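Long-range contacts in leucine aminopeptidase 2 (Saccharomyces cerevisiae, PDB 2XQ0), which removes N-terminal residues, preferentially from di- and tripeptides, as a zinc-dependent M1-family aminopeptidase, and has low epoxide hydrolase activity in vitro: residues A[31-36]-A[48-53]; A[67-72]-A[112-117]; A[77-82]-A[101-106]; A[165-170]-A[200-205]; A[177-182]-A[194-199]. All coordinates share one frame; numbering follows the deposited sequence.

Interaction 1. Residues A[31-36]-A[48-53]; sequences LHTDLN and GSVTFQ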
# COMPACT_ATOMS: atom_id res chain seq x y z
N LEU A 31 12.95 -15.46 18.64
CA LEU A 31 13.34 -16.64 17.88
C LEU A 31 12.17 -17.30 17.17
O LEU A 31 12.37 -17.96 16.16
CB LEU A 31 14.01 -17.64 18.82
CG LEU A 31 15.12 -16.97 19.64
CD1 LEU A 31 15.77 -17.96 20.58
CD2 LEU A 31 16.14 -16.32 18.70
N HIS A 32 10.96 -17.14 17.70
CA HIS A 32 9.77 -17.73 17.09
C HIS A 32 8.52 -17.17 17.74
O HIS A 32 8.52 -16.86 18.93
CB HIS A 32 9.78 -19.26 17.23
CG HIS A 32 8.65 -19.92 16.49
ND1 HIS A 32 8.65 -20.09 15.13
CD2 HIS A 32 7.47 -20.42 16.94
CE1 HIS A 32 7.53 -20.67 14.75
NE2 HIS A 32 6.79 -20.88 15.83
N THR A 33 7.45 -17.05 16.95
CA THR A 33 6.15 -16.56 17.41
C THR A 33 5.03 -17.50 16.99
O THR A 33 4.87 -17.81 15.81
CB THR A 33 5.81 -15.18 16.83
OG1 THR A 33 6.87 -14.26 17.13
CG2 THR A 33 4.50 -14.65 17.41
N ASP A 34 4.24 -17.95 17.95
CA ASP A 34 3.12 -18.82 17.61
C ASP A 34 1.82 -18.14 17.99
O ASP A 34 1.69 -17.64 19.11
CB ASP A 34 3.27 -20.17 18.33
CG ASP A 34 2.07 -21.10 18.10
OD1 ASP A 34 1.78 -21.48 16.93
OD2 ASP A 34 1.43 -21.48 19.10
N LEU A 35 0.88 -18.10 17.05
CA LEU A 35 -0.44 -17.52 17.28
C LEU A 35 -1.47 -18.65 17.39
O LEU A 35 -1.57 -19.48 16.50
CB LEU A 35 -0.80 -16.55 16.15
CG LEU A 35 0.03 -15.27 16.09
CD1 LEU A 35 -0.03 -14.57 14.72
CD2 LEU A 35 -0.40 -14.32 17.21
N ASN A 36 -2.21 -18.68 18.49
CA ASN A 36 -3.23 -19.70 18.69
C ASN A 36 -4.55 -18.97 18.91
O ASN A 36 -4.84 -18.51 20.01
CB ASN A 36 -2.85 -20.59 19.88
CG ASN A 36 -3.90 -21.63 20.19
OD1 ASN A 36 -4.91 -21.73 19.50
ND2 ASN A 36 -3.68 -22.40 21.25
N GLY A 48 -7.41 -15.68 22.15
CA GLY A 48 -6.53 -16.83 22.20
C GLY A 48 -5.25 -16.41 22.85
O GLY A 48 -5.25 -15.63 23.80
N SER A 49 -4.14 -16.91 22.34
CA SER A 49 -2.89 -16.61 22.98
C SER A 49 -1.76 -16.53 21.96
O SER A 49 -1.83 -17.13 20.90
CB SER A 49 -2.58 -17.65 24.04
OG SER A 49 -2.12 -18.84 23.45
N VAL A 50 -0.73 -15.76 22.30
CA VAL A 50 0.47 -15.70 21.50
C VAL A 50 1.61 -16.22 22.35
O VAL A 50 1.72 -15.91 23.54
CB VAL A 50 0.79 -14.27 20.98
CG1 VAL A 50 0.81 -13.23 22.10
CG2 VAL A 50 2.12 -14.26 20.22
N THR A 51 2.44 -17.05 21.74
CA THR A 51 3.60 -17.59 22.44
C THR A 51 4.87 -17.18 21.70
O THR A 51 4.99 -17.42 20.51
CB THR A 51 3.55 -19.13 22.52
OG1 THR A 51 2.29 -19.55 23.07
CG2 THR A 51 4.67 -19.67 23.39
N PHE A 52 5.79 -16.55 22.42
CA PHE A 52 7.09 -16.17 21.88
C PHE A 52 8.17 -17.03 22.51
O PHE A 52 8.19 -17.25 23.73
CB PHE A 52 7.42 -14.72 22.24
CG PHE A 52 6.44 -13.71 21.71
CD1 PHE A 52 6.49 -13.30 20.39
CD2 PHE A 52 5.48 -13.15 22.54
CE1 PHE A 52 5.61 -12.36 19.91
CE2 PHE A 52 4.59 -12.22 22.06
CZ PHE A 52 4.65 -11.83 20.74
N GLN A 53 9.10 -17.49 21.68
CA GLN A 53 10.35 -18.03 22.18
C GLN A 53 11.31 -16.85 22.12
O GLN A 53 11.55 -16.29 21.05
CB GLN A 53 10.86 -19.17 21.30
CG GLN A 53 9.86 -20.27 21.02
CD GLN A 53 9.49 -21.03 22.27
OE1 GLN A 53 10.30 -21.14 23.20
NE2 GLN A 53 8.27 -21.55 22.30
O HOH W 1 0.22 -19.39 21.37
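Asp-34 and Thr-51 form a hydrogen-bonded pair in the middle of an antiparallel beta hairpin made by strands 28-40 and 45-56. Asp-34 N gives to Thr-51 O at 2.7 Å and Thr-51 N returns the bond to Asp-34 O, both donors lying in the carbonyl planes. Asn-36 pairs with Ser-49 in the same two-way manner. At the other end Leu-31 and His-32 both face Gln-53, a classic beta bulge. Gln-53 O takes Leu-31 N at 2.9 Å and only a weak bond from His-32 N.

The mainly apolar face carries Thr-33, Leu-35, Val-50 and Phe-52. Thr-33 OG1, hydrogen-bonded to Ser-165 OG, sits at the edge of the Phe-52 ring, 3.4 Å from Phe-52 CD1. Val-50 CG2 lies over one face of that ring, toward its rim. The same methyl meets Thr-33 CG2 at 3.7 Å and Leu-35 CD2 at 3.9 Å.

The polar face carries His-32, Asp-34, Asn-36, Ser-49, Thr-51 and Gln-53. One water donates to Asp-34 O and bonds to Thr-51 OG1 at 2.7 Å and to Ser-49 OG. Asp-34 OD1 bonds to Thr-168 and Thr-51 OG1 to Asn-115.

The hairpin is therefore two-sided: one face packs as core, the other links polar groups to both neighbouring strands.

Interaction 2. Residues A[67-72]-A[112-117]; sequences LHLDTS and FTLNIQ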
# COMPACT_ATOMS: atom_id res chain seq x y z
N LEU A 67 9.94 -7.18 30.57
CA LEU A 67 9.54 -7.22 29.17
C LEU A 67 8.58 -6.07 28.99
O LEU A 67 7.69 -5.89 29.82
CB LEU A 67 8.74 -8.50 28.88
CG LEU A 67 9.29 -9.73 28.18
CD1 LEU A 67 9.90 -9.38 26.83
CD2 LEU A 67 10.29 -10.45 29.07
N HIS A 68 8.74 -5.31 27.91
CA HIS A 68 7.79 -4.26 27.57
C HIS A 68 7.28 -4.60 26.17
O HIS A 68 8.07 -4.67 25.22
CB HIS A 68 8.48 -2.90 27.49
CG HIS A 68 8.96 -2.37 28.81
ND1 HIS A 68 9.73 -1.24 28.92
CD2 HIS A 68 8.78 -2.83 30.07
CE1 HIS A 68 10.00 -1.01 30.19
NE2 HIS A 68 9.44 -1.97 30.91
N LEU A 69 5.98 -4.80 26.03
CA LEU A 69 5.39 -5.05 24.71
C LEU A 69 4.38 -3.97 24.34
O LEU A 69 3.86 -3.24 25.20
CB LEU A 69 4.75 -6.45 24.63
CG LEU A 69 5.58 -7.73 24.84
CD1 LEU A 69 4.77 -8.98 24.50
CD2 LEU A 69 6.82 -7.74 24.03
N ASP A 70 4.12 -3.86 23.03
CA ASP A 70 3.17 -2.91 22.47
C ASP A 70 1.80 -3.55 22.56
O ASP A 70 1.67 -4.74 22.31
CB ASP A 70 3.47 -2.71 20.97
CG ASP A 70 4.70 -1.84 20.71
OD1 ASP A 70 4.68 -0.67 21.13
OD2 ASP A 70 5.64 -2.31 20.03
N THR A 71 0.77 -2.78 22.90
CA THR A 71 -0.61 -3.21 22.73
C THR A 71 -1.39 -1.96 22.43
O THR A 71 -0.93 -0.86 22.75
CB THR A 71 -1.23 -3.87 24.01
OG1 THR A 71 -1.55 -2.87 24.98
CG2 THR A 71 -0.30 -4.89 24.61
N SER A 72 -2.56 -2.13 21.82
CA SER A 72 -3.51 -1.05 21.61
C SER A 72 -4.93 -1.59 21.66
O SER A 72 -5.35 -2.38 20.80
CB SER A 72 -3.28 -0.36 20.27
OG SER A 72 -4.29 0.61 20.07
N PHE A 112 13.82 -18.30 27.00
CA PHE A 112 12.58 -18.55 27.73
C PHE A 112 11.36 -18.45 26.82
O PHE A 112 11.44 -17.93 25.70
CB PHE A 112 12.46 -17.62 28.95
CG PHE A 112 12.31 -16.14 28.60
CD1 PHE A 112 11.06 -15.55 28.58
CD2 PHE A 112 13.42 -15.36 28.33
CE1 PHE A 112 10.91 -14.19 28.29
CE2 PHE A 112 13.29 -14.00 28.03
CZ PHE A 112 12.02 -13.41 28.00
N THR A 113 10.24 -18.99 27.29
CA THR A 113 9.00 -18.96 26.55
C THR A 113 8.03 -18.02 27.24
O THR A 113 7.88 -18.06 28.48
CB THR A 113 8.39 -20.36 26.46
OG1 THR A 113 9.28 -21.21 25.74
CG2 THR A 113 7.05 -20.32 25.75
N LEU A 114 7.38 -17.17 26.44
CA LEU A 114 6.42 -16.19 26.93
C LEU A 114 5.05 -16.41 26.31
O LEU A 114 4.91 -16.36 25.08
CB LEU A 114 6.90 -14.78 26.61
CG LEU A 114 5.86 -13.67 26.80
CD1 LEU A 114 5.41 -13.61 28.25
CD2 LEU A 114 6.41 -12.34 26.35
N ASN A 115 4.05 -16.69 27.14
CA ASN A 115 2.68 -16.87 26.65
C ASN A 115 1.75 -15.80 27.21
O ASN A 115 1.70 -15.56 28.41
CB ASN A 115 2.15 -18.27 26.99
CG ASN A 115 0.75 -18.51 26.44
OD1 ASN A 115 -0.25 -18.29 27.12
ND2 ASN A 115 0.68 -18.97 25.20
N ILE A 116 1.00 -15.15 26.32
CA ILE A 116 0.03 -14.15 26.73
C ILE A 116 -1.34 -14.48 26.17
O ILE A 116 -1.51 -14.57 24.95
CB ILE A 116 0.42 -12.77 26.21
CG1 ILE A 116 1.88 -12.45 26.58
CG2 ILE A 116 -0.56 -11.71 26.71
CD1 ILE A 116 2.48 -11.36 25.74
N GLN A 117 -2.32 -14.64 27.04
CA GLN A 117 -3.70 -14.83 26.61
C GLN A 117 -4.37 -13.48 26.52
O GLN A 117 -4.21 -12.64 27.40
CB GLN A 117 -4.48 -15.69 27.60
CG GLN A 117 -4.03 -17.13 27.66
CD GLN A 117 -4.67 -17.86 28.80
OE1 GLN A 117 -5.90 -17.86 28.94
NE2 GLN A 117 -3.85 -18.48 29.65
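Leu-67 and Leu-69 point from strand 66-69 toward Phe-112, Leu-114 and Ile-116, alternate residues of strand 111-120. The backbones do not pair. The strand axes stay 11.6 Å apart and cross at -43°, so side chains alone bridge the gap.

The aliphatic contacts centre on Leu-69. Its CD1 meets Ile-116 CD1 tip to tip at 3.5 Å. CG1 of Ile-116 stands anti to the carbonyl carbon (chi1 -52°), and chi2 of 161° extends CD1 beyond it. The same Leu-69 methyl also reaches Leu-114 CD2, at 4.2 Å, again tip to tip. Leu-114 CD2 is shared, because Leu-67 CG lies 4.3 Å from it.

The one aromatic contact is at the other end. Leu-67 CD2 comes obliquely to the tip of the Phe-112 ring, 3.6 Å from Phe-112 CZ and 3.9 Å from its CE1.

All five residues are buried, and the contact between them is wholly apolar. Phe-158, from a loop, touches Leu-67 and Leu-69. Leu-54 of strand 45-56 touches Leu-67 and Phe-112, and Ile-103 touches Leu-67 and Leu-114. Strands 101-104, 84-90 and 74-81 separate the two strands in the large mixed sheet, yet their side chains meet. This is consistent with a sheet curled on itself around an apolar core, here in the N-terminal domain of an M1 peptidase.

Interaction 3. Residues A[77-82]-A[101-106]; sequences QEVHID and LVINNA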
# COMPACT_ATOMS: atom_id res chain seq x y z
N GLN A 77 -5.31 -10.90 29.38
CA GLN A 77 -6.01 -11.67 30.40
C GLN A 77 -5.07 -12.40 31.35
O GLN A 77 -5.27 -12.38 32.57
CB GLN A 77 -6.95 -12.68 29.73
CG GLN A 77 -8.05 -12.03 28.92
CD GLN A 77 -8.74 -13.03 28.02
OE1 GLN A 77 -8.08 -13.79 27.31
NE2 GLN A 77 -10.06 -13.04 28.05
N GLU A 78 -4.07 -13.06 30.79
CA GLU A 78 -3.12 -13.81 31.61
C GLU A 78 -1.76 -13.81 30.93
O GLU A 78 -1.69 -13.72 29.71
CB GLU A 78 -3.58 -15.26 31.80
CG GLU A 78 -4.96 -15.42 32.42
CD GLU A 78 -5.47 -16.85 32.38
OE1 GLU A 78 -4.65 -17.79 32.52
OE2 GLU A 78 -6.70 -17.05 32.23
N VAL A 79 -0.70 -13.92 31.71
CA VAL A 79 0.65 -14.06 31.18
C VAL A 79 1.42 -15.15 31.93
O VAL A 79 1.43 -15.17 33.17
CB VAL A 79 1.45 -12.77 31.34
CG1 VAL A 79 2.84 -12.97 30.75
CG2 VAL A 79 0.73 -11.59 30.68
N HIS A 80 2.07 -16.04 31.18
CA HIS A 80 2.90 -17.08 31.76
C HIS A 80 4.29 -17.04 31.14
O HIS A 80 4.43 -16.81 29.93
CB HIS A 80 2.31 -18.46 31.48
CG HIS A 80 1.07 -18.77 32.26
ND1 HIS A 80 -0.19 -18.41 31.83
CD2 HIS A 80 0.89 -19.43 33.43
CE1 HIS A 80 -1.09 -18.82 32.71
NE2 HIS A 80 -0.46 -19.45 33.69
N ILE A 81 5.31 -17.24 31.96
CA ILE A 81 6.67 -17.47 31.48
C ILE A 81 7.14 -18.85 31.96
O ILE A 81 7.07 -19.16 33.15
CB ILE A 81 7.63 -16.38 31.96
CG1 ILE A 81 7.30 -15.05 31.26
CG2 ILE A 81 9.07 -16.78 31.68
CD1 ILE A 81 7.95 -13.82 31.89
N ASP A 82 7.59 -19.68 31.03
CA ASP A 82 8.01 -21.03 31.37
C ASP A 82 6.96 -21.77 32.20
O ASP A 82 7.28 -22.37 33.23
CB ASP A 82 9.34 -20.99 32.11
CG ASP A 82 10.48 -20.54 31.22
OD1 ASP A 82 10.28 -20.54 29.98
OD2 ASP A 82 11.55 -20.19 31.74
N LEU A 101 2.57 -2.85 27.64
CA LEU A 101 2.33 -3.98 28.52
C LEU A 101 3.65 -4.31 29.19
O LEU A 101 4.64 -4.54 28.52
CB LEU A 101 1.84 -5.19 27.73
CG LEU A 101 1.92 -6.56 28.42
CD1 LEU A 101 0.99 -6.62 29.66
CD2 LEU A 101 1.57 -7.68 27.42
N VAL A 102 3.65 -4.35 30.51
CA VAL A 102 4.89 -4.50 31.26
C VAL A 102 4.87 -5.83 32.00
O VAL A 102 3.94 -6.11 32.75
CB VAL A 102 5.05 -3.37 32.27
CG1 VAL A 102 6.27 -3.62 33.17
CG2 VAL A 102 5.15 -2.02 31.53
N ILE A 103 5.88 -6.65 31.76
CA ILE A 103 5.90 -8.00 32.30
C ILE A 103 7.17 -8.21 33.09
O ILE A 103 8.26 -7.88 32.62
CB ILE A 103 5.82 -9.06 31.17
CG1 ILE A 103 4.55 -8.87 30.33
CG2 ILE A 103 5.86 -10.47 31.77
CD1 ILE A 103 4.56 -9.63 28.98
N ASN A 104 7.04 -8.76 34.29
CA ASN A 104 8.20 -9.07 35.11
C ASN A 104 8.71 -10.44 34.72
O ASN A 104 8.00 -11.42 34.88
CB ASN A 104 7.80 -9.08 36.59
CG ASN A 104 8.84 -9.74 37.47
OD1 ASN A 104 10.04 -9.48 37.34
ND2 ASN A 104 8.39 -10.60 38.37
N ASN A 105 9.93 -10.52 34.21
CA ASN A 105 10.47 -11.83 33.86
C ASN A 105 11.53 -12.34 34.84
O ASN A 105 12.72 -12.05 34.72
CB ASN A 105 10.95 -11.92 32.41
CG ASN A 105 12.04 -10.93 32.08
OD1 ASN A 105 12.12 -9.85 32.67
ND2 ASN A 105 12.90 -11.29 31.14
N ALA A 106 11.06 -13.09 35.83
CA ALA A 106 11.94 -13.74 36.80
C ALA A 106 12.41 -15.09 36.26
O ALA A 106 12.92 -15.92 37.01
CB ALA A 106 11.23 -13.91 38.13
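Ile-81 lays its CD1 methyl against the start of the loop that follows strand 101-104. This methyl is 3.6 Å from Asn-105 CB and 3.8 Å from Asn-104 O. It also meets Ile-103 CG2, at 4.0 Å. CG1 of Ile-81 is anti to the carbonyl carbon (chi1 -69°), and chi2 of 166° carries CD1 out in an extended chain toward the other segment.

Val-79 makes the second part of the contact. Its CG1 branch lies 4.1 Å from Ile-103 CG2 and 4.2 Å from Ile-103 CD1, and the two side chains cross obliquely. The CG2 methyl of Ile-103 is thus shared between Val-79 and Ile-81.

The main chains are too far apart to pair: the strand axes approach to 9.0 Å and cross at -39°. Val-79 and Ile-81, two residues apart, point toward the second segment, whereas His-80 between them points away.

The contact is apolar packing on one face of the large mixed sheet of the M1 N-terminal domain, between the two strands that flank strand 84-90. Phe-88 of that strand touches both Val-79 and Leu-101. Leu-114 of strand 111-120 packs on Val-79 and Ile-81, while Leu-67 of strand 66-69 lies against Ile-103 and Asn-105.

Interaction 4. Residues A[165-170]-A[200-205]; sequences STFTAS and VPIPAY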
# COMPACT_ATOMS: atom_id res chain seq x y z
N SER A 165 10.48 -12.47 12.84
CA SER A 165 10.36 -13.75 13.51
C SER A 165 9.64 -14.72 12.60
O SER A 165 8.75 -14.32 11.86
CB SER A 165 9.49 -13.57 14.76
OG SER A 165 9.19 -14.80 15.37
N THR A 166 10.02 -16.00 12.63
CA THR A 166 9.20 -17.03 12.04
C THR A 166 7.88 -17.12 12.82
O THR A 166 7.82 -16.75 14.01
CB THR A 166 9.93 -18.38 12.06
OG1 THR A 166 10.32 -18.69 13.41
CG2 THR A 166 11.18 -18.31 11.19
N PHE A 167 6.83 -17.59 12.15
CA PHE A 167 5.52 -17.79 12.78
C PHE A 167 4.96 -19.18 12.53
O PHE A 167 5.17 -19.78 11.48
CB PHE A 167 4.48 -16.80 12.24
CG PHE A 167 4.59 -15.43 12.80
CD1 PHE A 167 5.56 -14.56 12.33
CD2 PHE A 167 3.69 -14.98 13.75
CE1 PHE A 167 5.65 -13.28 12.83
CE2 PHE A 167 3.78 -13.68 14.27
CZ PHE A 167 4.76 -12.84 13.81
N THR A 168 4.23 -19.69 13.51
CA THR A 168 3.25 -20.74 13.27
C THR A 168 1.92 -20.16 13.72
O THR A 168 1.89 -19.26 14.55
CB THR A 168 3.56 -22.01 14.08
OG1 THR A 168 3.97 -21.64 15.40
CG2 THR A 168 4.67 -22.82 13.43
N ALA A 169 0.82 -20.68 13.19
CA ALA A 169 -0.49 -20.15 13.57
C ALA A 169 -1.57 -21.20 13.45
O ALA A 169 -1.68 -21.89 12.44
CB ALA A 169 -0.84 -18.94 12.70
N SER A 170 -2.39 -21.32 14.49
CA SER A 170 -3.61 -22.11 14.39
C SER A 170 -4.76 -21.17 14.57
O SER A 170 -4.79 -20.40 15.53
CB SER A 170 -3.66 -23.20 15.45
OG SER A 170 -2.51 -24.01 15.37
N VAL A 200 10.00 -18.03 6.74
CA VAL A 200 10.88 -16.88 6.55
C VAL A 200 10.55 -15.85 7.62
O VAL A 200 9.37 -15.55 7.80
CB VAL A 200 10.64 -16.22 5.16
CG1 VAL A 200 11.49 -14.97 5.00
CG2 VAL A 200 10.87 -17.21 4.04
N PRO A 201 11.55 -15.33 8.36
CA PRO A 201 11.20 -14.41 9.45
C PRO A 201 10.52 -13.15 8.92
O PRO A 201 10.95 -12.62 7.89
CB PRO A 201 12.56 -14.04 10.08
CG PRO A 201 13.52 -15.07 9.62
CD PRO A 201 13.00 -15.64 8.32
N ILE A 202 9.47 -12.69 9.59
CA ILE A 202 8.75 -11.49 9.16
C ILE A 202 8.44 -10.53 10.32
O ILE A 202 8.38 -10.95 11.48
CB ILE A 202 7.45 -11.85 8.38
CG1 ILE A 202 6.47 -12.71 9.21
CG2 ILE A 202 7.79 -12.56 7.05
CD1 ILE A 202 5.02 -12.70 8.65
N PRO A 203 8.31 -9.22 10.02
CA PRO A 203 7.84 -8.23 11.01
C PRO A 203 6.33 -8.42 11.27
O PRO A 203 5.61 -8.94 10.41
CB PRO A 203 8.10 -6.89 10.32
CG PRO A 203 8.05 -7.19 8.87
CD PRO A 203 8.56 -8.60 8.70
N ALA A 204 5.86 -8.00 12.44
CA ALA A 204 4.45 -8.15 12.79
C ALA A 204 3.51 -7.45 11.80
O ALA A 204 2.37 -7.88 11.62
CB ALA A 204 4.19 -7.63 14.22
N TYR A 205 3.96 -6.36 11.18
CA TYR A 205 3.05 -5.55 10.38
C TYR A 205 2.65 -6.31 9.10
O TYR A 205 1.69 -5.96 8.45
CB TYR A 205 3.62 -4.17 10.06
CG TYR A 205 4.64 -4.15 8.94
CD1 TYR A 205 4.24 -4.18 7.61
CD2 TYR A 205 5.99 -4.09 9.22
CE1 TYR A 205 5.16 -4.14 6.60
CE2 TYR A 205 6.93 -4.07 8.21
CZ TYR A 205 6.51 -4.09 6.90
OH TYR A 205 7.43 -4.07 5.89
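A short antiparallel beta bridge joins the start of strand 165-172 to strand 201-202, just after the chain turns a corner at Val-200. The bridge is the hydrogen-bonded pair Ser-165 and Ile-202. Ser-165 N gives to Ile-202 O and Ile-202 N gives to Ser-165 O, each at 2.9 Å. Both donors stand well above the carbonyl planes, by 41° and 56°. Ser-165 O also takes a CA-H...O contact from Pro-201 CA at 3.4 Å.

Phe-167 and Ile-202 make the apolar contact, their side chains crossing at about a right angle. With chi1 of 59° placing it between the backbone N and the carbonyl carbon, Ile-202 CG1 approaches the ring obliquely, 3.7 Å from Phe-167 CD1. Ile-202 O lies at the ring edge, 3.8 Å from Phe-167 CE1. Ser-165 OG gives to the carbonyl of the next residue, Thr-166 O, at 2.7 Å, and is also bonded to Thr-33 OG1.

Beyond the corner, Trp-259 from a loop touches Val-200 and Ile-202. On the sheet side, Thr-33 and Leu-35 of strand 28-40 pack on Phe-167, and Thr-166 OG1 bonds to His-32. Strand 193-199 runs antiparallel to strand 165-172, with Gln-198 paired to Phe-167.

Interaction 5. Residues A[177-182]-A[194-199]; sequences VVFSGI and YRFEQK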
# COMPACT_ATOMS: atom_id res chain seq x y z
N VAL A 177 -10.29 -19.74 6.41
CA VAL A 177 -9.31 -18.76 6.87
C VAL A 177 -8.14 -18.77 5.91
O VAL A 177 -7.68 -19.85 5.51
CB VAL A 177 -8.75 -19.10 8.28
CG1 VAL A 177 -7.59 -18.17 8.67
CG2 VAL A 177 -9.84 -19.07 9.34
N VAL A 178 -7.67 -17.59 5.55
CA VAL A 178 -6.35 -17.49 4.94
C VAL A 178 -5.44 -16.66 5.84
O VAL A 178 -5.92 -15.85 6.64
CB VAL A 178 -6.40 -16.91 3.53
CG1 VAL A 178 -7.30 -17.77 2.64
CG2 VAL A 178 -6.87 -15.47 3.57
N PHE A 179 -4.14 -16.91 5.72
CA PHE A 179 -3.15 -16.36 6.62
C PHE A 179 -1.89 -16.09 5.80
O PHE A 179 -1.68 -16.72 4.77
CB PHE A 179 -2.84 -17.37 7.72
CG PHE A 179 -1.74 -16.94 8.66
CD1 PHE A 179 -2.01 -16.08 9.71
CD2 PHE A 179 -0.44 -17.42 8.50
CE1 PHE A 179 -0.99 -15.66 10.58
CE2 PHE A 179 0.58 -17.02 9.34
CZ PHE A 179 0.31 -16.15 10.40
N SER A 180 -1.06 -15.17 6.28
CA SER A 180 0.21 -14.86 5.64
C SER A 180 1.26 -15.92 5.93
O SER A 180 2.29 -15.65 6.59
CB SER A 180 0.70 -13.52 6.15
OG SER A 180 0.75 -13.52 7.56
N GLY A 181 1.00 -17.13 5.46
CA GLY A 181 1.93 -18.23 5.60
C GLY A 181 1.46 -19.40 4.77
O GLY A 181 0.44 -19.31 4.09
N ILE A 182 2.20 -20.49 4.81
CA ILE A 182 1.87 -21.66 4.02
C ILE A 182 1.02 -22.59 4.86
O ILE A 182 1.35 -22.93 5.98
CB ILE A 182 3.13 -22.38 3.49
CG1 ILE A 182 3.90 -21.43 2.56
CG2 ILE A 182 2.74 -23.66 2.75
CD1 ILE A 182 5.16 -22.00 1.97
N TYR A 194 -7.48 -24.03 11.13
CA TYR A 194 -6.56 -23.80 10.03
C TYR A 194 -5.16 -23.54 10.57
O TYR A 194 -4.95 -22.59 11.32
CB TYR A 194 -7.06 -22.62 9.19
CG TYR A 194 -8.46 -22.86 8.67
CD1 TYR A 194 -8.67 -23.29 7.36
CD2 TYR A 194 -9.57 -22.69 9.50
CE1 TYR A 194 -9.93 -23.52 6.89
CE2 TYR A 194 -10.85 -22.92 9.03
CZ TYR A 194 -11.02 -23.34 7.72
OH TYR A 194 -12.29 -23.58 7.25
N ARG A 195 -4.20 -24.39 10.19
CA ARG A 195 -2.82 -24.25 10.64
C ARG A 195 -1.92 -23.76 9.51
O ARG A 195 -2.12 -24.14 8.35
CB ARG A 195 -2.29 -25.56 11.21
CG ARG A 195 -3.11 -26.11 12.36
CD ARG A 195 -2.49 -27.39 12.88
NE ARG A 195 -3.25 -27.96 13.99
CZ ARG A 195 -3.11 -27.58 15.26
NH1 ARG A 195 -2.24 -26.63 15.58
NH2 ARG A 195 -3.83 -28.15 16.21
N PHE A 196 -0.95 -22.91 9.85
CA PHE A 196 -0.07 -22.29 8.85
C PHE A 196 1.33 -22.22 9.40
O PHE A 196 1.53 -22.26 10.61
CB PHE A 196 -0.50 -20.85 8.53
CG PHE A 196 -1.91 -20.72 8.06
CD1 PHE A 196 -2.22 -20.77 6.71
CD2 PHE A 196 -2.94 -20.55 8.97
CE1 PHE A 196 -3.51 -20.64 6.27
CE2 PHE A 196 -4.25 -20.43 8.54
CZ PHE A 196 -4.53 -20.47 7.18
N GLU A 197 2.29 -22.04 8.52
CA GLU A 197 3.67 -21.83 8.93
C GLU A 197 4.28 -20.73 8.06
O GLU A 197 4.09 -20.73 6.84
CB GLU A 197 4.43 -23.13 8.70
CG GLU A 197 5.71 -23.25 9.46
CD GLU A 197 6.28 -24.65 9.39
OE1 GLU A 197 6.06 -25.32 8.35
OE2 GLU A 197 6.93 -25.07 10.38
N GLN A 198 4.99 -19.79 8.68
CA GLN A 198 5.75 -18.80 7.91
C GLN A 198 7.20 -19.04 8.27
O GLN A 198 7.63 -18.66 9.36
CB GLN A 198 5.34 -17.36 8.26
CG GLN A 198 6.14 -16.30 7.47
CD GLN A 198 6.20 -16.64 5.98
OE1 GLN A 198 7.19 -17.19 5.50
NE2 GLN A 198 5.12 -16.34 5.25
N LYS A 199 7.93 -19.73 7.41
CA LYS A 199 9.29 -20.15 7.75
C LYS A 199 10.36 -19.09 7.46
O LYS A 199 11.51 -19.24 7.89
CB LYS A 199 9.64 -21.50 7.10
CG LYS A 199 8.68 -22.62 7.49
CD LYS A 199 9.33 -24.01 7.42
CE LYS A 199 9.28 -24.59 6.02
NZ LYS A 199 9.60 -26.06 6.03
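Phe-179 sets its CB squarely over the ring of Phe-196, 3.2 Å from the centroid and 5° off the ring normal. This close CH-pi contact is the apolar centre where strand 177-179 of the four-stranded sheet packs on strand 193-199 of the large sheet in the N-terminal domain. The two phenyl rings lie obliquely, with planes at 34°. Phe-179 CD2 comes 3.4 Å from Phe-196 CB.

Val-177 touches two aromatic rings. Its CB stands over one face of Tyr-194, a second CH-pi contact, and CG2 is 3.6 Å from Tyr-194 CD2. Its other branch, CG1, is anti to the backbone N (chi1 172°) and meets Phe-196 CE2 at 4.0 Å. Val-177 O lies in the plane of the Phe-196 ring, at its edge.

Farther out, the chain turns through an inverse gamma turn centred on Ser-180. Gly-181 passes close over strand 193-199, where a CB would clash with Glu-197 O. Ile-182 then pairs with Glu-197 as an antiparallel hydrogen-bonded pair, Ile-182 N giving to Glu-197 O at 2.8 Å.

The polar edge is Gln-198. Its side chain bends at chi2. NE2 is bonded to Asn-280 OD1, and OE1 to Val-200 N. Gln-198 NE2 also gives to Ser-180 O at 3.2 Å, from above the carbonyl plane.

In the fold
All five contacts lie in the M1 N-terminal domain and reach its large mixed sheet. Along the chain, interaction 1 comes first. Interaction 3 is nested in the loop closed by interaction 2, and interaction 5 in that closed by interaction 4. Across the sheet, interaction 1 lies between these two nested pairs. Its centre is about 9 Å from those of interactions 2 and 4, and it touches both. Interactions 3 and 5 have centres about 26 Å apart. The side chains of Ser-180 and Ile-202 are about 12 and 13 Å from bound bestatin. One continuous sheet thus runs from contacts remote from the annotated sites to contacts near substrate-binding residues.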